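Local coordinates for protein L-fuculose phosphate aldolase (Streptococcus pneumoniae, PDB 4C24) that is an aldolase-type enzyme of the class II aldolase and adducin family that binds a zinc ion and assembles from four chains, at residues Asn32-Asp37 with Asp94-Ala99. Numbering follows the deposited sequence. Where two conformers were deposited one is given.
Sequences NLSVFD and DAIIHA. With ZN (zinc ion), chain B; SO4 (sulfate ion), chain E.
Two antiparallel strands in the middle of the central β-sheet of this class II aldolase fold, 32-37 and 95-99, pair along their length, with N32 and H98 at the zinc end. These two form a hydrogen-bonded pair, H98 N to N32 O (2.8 Å) being nearly straight at 174°; S34 and I96 make the next, and F36 N reaches D94 O (2.9 Å), where D94 and A95 form a classic bulge against A166 of the neighbouring strand. H98 CG stands anti to the backbone N (chi1 164°) and NE2 binds the zinc ion at 2.0 Å, with H100, H160 and a water completing the coordination. The amide of N32 lies at the edge of the imidazole, planes 27° apart, OD1 3.2 Å from H98 CB. H83 NE2 is hydrogen-bonded to N32 OD1, and H98 ND1 to I162 O, which together with the zinc bond holds the ring's rotation. The side chains of S34 and I96 share the face of N32 and H98, which helix 80-89 covers. On the opposite face, against helices 7-22 and 169-192, L33 and I97 lie side by side, CD2 of L33 3.9 Å from CG1 of I97. N32 ND2 turns to a bound sulfate ion, donating to its O4 at 2.9 Å.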
ATOM      1  N   ASN A  32     -14.218  16.304  -3.654  1.00 14.27           N
ATOM      2  CA  ASN A  32     -14.415  17.694  -4.136  1.00 12.58           C
ATOM      3  C   ASN A  32     -13.652  18.667  -3.270  1.00 13.77           C
ATOM      4  O   ASN A  32     -13.339  18.392  -2.120  1.00 15.18           O
ATOM      5  CB  ASN A  32     -15.905  18.095  -4.294  1.00 15.56           C
ATOM      6  CG  ASN A  32     -16.822  17.287  -3.396  1.00 15.21           C
ATOM      7  OD1 ASN A  32     -16.972  17.611  -2.225  1.00 17.90           O
ATOM      8  ND2 ASN A  32     -17.428  16.232  -3.944  1.00 16.93           N
ATOM      9  N   LEU A  33     -13.322  19.821  -3.839  1.00 12.08           N
ATOM     10  CA  LEU A  33     -12.578  20.835  -3.124  1.00 10.64           C
ATOM     11  C   LEU A  33     -13.232  22.169  -3.395  1.00 10.40           C
ATOM     12  O   LEU A  33     -13.774  22.409  -4.490  1.00 12.77           O
ATOM     13  CB  LEU A  33     -11.118  20.938  -3.604  1.00 11.78           C
ATOM     14  CG  LEU A  33     -10.264  19.678  -3.550  1.00 12.40           C
ATOM     15  CD1 LEU A  33     -10.533  18.746  -4.738  1.00 14.75           C
ATOM     16  CD2 LEU A  33      -8.790  20.005  -3.441  1.00 17.44           C
ATOM     17  N   SER A  34     -13.114  23.051  -2.419  1.00 11.22           N
ATOM     18  CA  SER A  34     -13.594  24.402  -2.581  1.00 12.82           C
ATOM     19  C   SER A  34     -12.755  25.383  -1.789  1.00 13.26           C
ATOM     20  O   SER A  34     -12.021  25.017  -0.854  1.00 11.98           O
ATOM     21  CB  SER A  34     -15.047  24.488  -2.128  1.00 13.59           C
ATOM     22  OG  SER A  34     -15.126  24.446  -0.724  1.00 14.08           O
ATOM     23  N   VAL A  35     -12.852  26.645  -2.222  1.00 12.08           N
ATOM     24  CA  VAL A  35     -12.322  27.760  -1.462  0.50 13.38           C
ATOM     25  C   VAL A  35     -13.381  28.842  -1.406  1.00 12.08           C
ATOM     26  O   VAL A  35     -14.186  28.994  -2.328  1.00 15.35           O
ATOM     27  CB  VAL A  35     -11.028  28.378  -2.068  0.50 14.53           C
ATOM     28  CG1 VAL A  35      -9.805  27.534  -1.729  0.50 11.74           C
ATOM     29  CG2 VAL A  35     -11.181  28.625  -3.568  0.50 17.80           C
ATOM     30  N   PHE A  36     -13.367  29.593  -0.313  1.00 12.68           N
ATOM     31  CA  PHE A  36     -14.270  30.719  -0.132  1.00 15.05           C
ATOM     32  C   PHE A  36     -13.468  32.005  -0.006  1.00 16.10           C
ATOM     33  O   PHE A  36     -12.561  32.108   0.817  1.00 17.92           O
ATOM     34  CB  PHE A  36     -15.131  30.509   1.123  1.00 15.12           C
ATOM     35  CG  PHE A  36     -16.311  31.438   1.203  1.00 13.91           C
ATOM     36  CD1 PHE A  36     -17.387  31.284   0.332  1.00 15.78           C
ATOM     37  CD2 PHE A  36     -16.343  32.468   2.135  1.00 18.19           C
ATOM     38  CE1 PHE A  36     -18.480  32.141   0.393  1.00 17.43           C
ATOM     39  CE2 PHE A  36     -17.441  33.323   2.204  1.00 19.88           C
ATOM     40  CZ  PHE A  36     -18.495  33.163   1.325  1.00 19.09           C
ATOM     41  N   ASP A  37     -13.810  32.984  -0.844  1.00 16.07           N
ATOM     42  CA  ASP A  37     -13.187  34.297  -0.795  1.00 18.39           C
ATOM     43  C   ASP A  37     -14.094  35.144   0.090  1.00 19.26           C
ATOM     44  O   ASP A  37     -15.239  35.427  -0.295  1.00 19.43           O
ATOM     45  CB  ASP A  37     -13.111  34.832  -2.231  1.00 21.03           C
ATOM     46  CG  ASP A  37     -12.443  36.188  -2.337  1.00 22.13           C
ATOM     47  OD1 ASP A  37     -12.574  37.034  -1.429  1.00 25.12           O
ATOM     48  OD2 ASP A  37     -11.778  36.406  -3.381  1.00 29.29           O
ATOM     49  N   ASP A  94     -11.847  28.676   5.314  1.00 17.77           N
ATOM     50  CA  ASP A  94     -11.873  29.295   3.977  1.00 17.09           C
ATOM     51  C   ASP A  94     -11.569  28.310   2.844  1.00 16.40           C
ATOM     52  O   ASP A  94     -11.519  28.688   1.660  1.00 17.22           O
ATOM     53  CB  ASP A  94     -10.923  30.501   3.888  1.00 19.70           C
ATOM     54  CG  ASP A  94     -11.383  31.702   4.714  1.00 23.90           C
ATOM     55  OD1 ASP A  94     -12.542  31.734   5.171  1.00 26.08           O
ATOM     56  OD2 ASP A  94     -10.583  32.645   4.897  1.00 30.85           O
ATOM     57  N   ALA A  95     -11.321  27.051   3.185  1.00 13.90           N
ATOM     58  CA  ALA A  95     -11.076  26.039   2.177  1.00 13.77           C
ATOM     59  C   ALA A  95     -11.527  24.710   2.732  1.00 13.12           C
ATOM     60  O   ALA A  95     -11.328  24.459   3.924  1.00 16.10           O
ATOM     61  CB  ALA A  95      -9.606  25.983   1.809  1.00 15.29           C
ATOM     62  N   ILE A  96     -12.096  23.874   1.871  1.00 13.08           N
ATOM     63  CA  ILE A  96     -12.677  22.598   2.298  1.00 12.86           C
ATOM     64  C   ILE A  96     -12.318  21.518   1.308  1.00 12.46           C
ATOM     65  O   ILE A  96     -12.365  21.727   0.064  1.00 13.24           O
ATOM     66  CB  ILE A  96     -14.208  22.712   2.390  1.00 12.73           C
ATOM     67  CG1 ILE A  96     -14.555  23.689   3.497  1.00 12.90           C
ATOM     68  CG2 ILE A  96     -14.868  21.352   2.679  1.00 13.71           C
ATOM     69  CD1 ILE A  96     -16.024  24.064   3.601  1.00 15.77           C
ATOM     70  N   ILE A  97     -11.984  20.339   1.829  1.00 12.71           N
ATOM     71  CA  ILE A  97     -11.768  19.192   0.995  1.00 13.10           C
ATOM     72  C   ILE A  97     -12.653  18.077   1.470  1.00 12.39           C
ATOM     73  O   ILE A  97     -12.712  17.817   2.698  1.00 15.38           O
ATOM     74  CB  ILE A  97     -10.297  18.731   1.028  1.00 13.27           C
ATOM     75  CG1 ILE A  97      -9.383  19.851   0.458  1.00 14.08           C
ATOM     76  CG2 ILE A  97     -10.139  17.418   0.269  1.00 13.95           C
ATOM     77  CD1 ILE A  97      -7.905  19.525   0.533  1.00 15.37           C
ATOM     78  N   HIS A  98     -13.359  17.456   0.531  1.00 11.89           N
ATOM     79  CA  HIS A  98     -14.109  16.217   0.803  1.00 12.80           C
ATOM     80  C   HIS A  98     -13.464  15.088   0.019  1.00 12.80           C
ATOM     81  O   HIS A  98     -13.148  15.216  -1.190  1.00 14.96           O
ATOM     82  CB  HIS A  98     -15.572  16.393   0.432  1.00 14.90           C
ATOM     83  CG  HIS A  98     -16.338  15.105   0.302  1.00 15.66           C
ATOM     84  ND1 HIS A  98     -16.578  14.274   1.376  1.00 14.67           N
ATOM     85  CD2 HIS A  98     -16.916  14.510  -0.771  1.00 13.90           C
ATOM     86  CE1 HIS A  98     -17.263  13.222   0.966  1.00 14.90           C
ATOM     87  NE2 HIS A  98     -17.506  13.345  -0.330  1.00 12.87           N
ATOM     88  N   ALA A  99     -13.239  13.963   0.692  1.00 12.94           N
ATOM     89  CA  ALA A  99     -12.592  12.846   0.069  1.00 12.81           C
ATOM     90  C   ALA A  99     -13.165  11.538   0.557  1.00 12.29           C
ATOM     91  O   ALA A  99     -13.707  11.502   1.656  1.00 15.62           O
ATOM     92  CB  ALA A  99     -11.094  12.888   0.331  1.00 14.57           C
TER
HETATM   93 ZN    ZN B 301     -18.452  11.993  -1.435  1.00 15.82          ZN
HETATM   94  S   SO4 E1208     -18.772  15.182  -7.345  1.00 22.33           S
HETATM   95  O1  SO4 E1208     -20.086  15.638  -7.845  1.00 23.50           O
HETATM   96  O2  SO4 E1208     -19.041  14.229  -6.263  1.00 27.44           O
HETATM   97  O3  SO4 E1208     -18.128  14.554  -8.517  1.00 26.91           O
HETATM   98  O4  SO4 E1208     -17.979  16.307  -6.802  1.00 21.30           O
HETATM   99  O   HOH W   1     -19.917  12.673  -2.759  1.00 25.08           O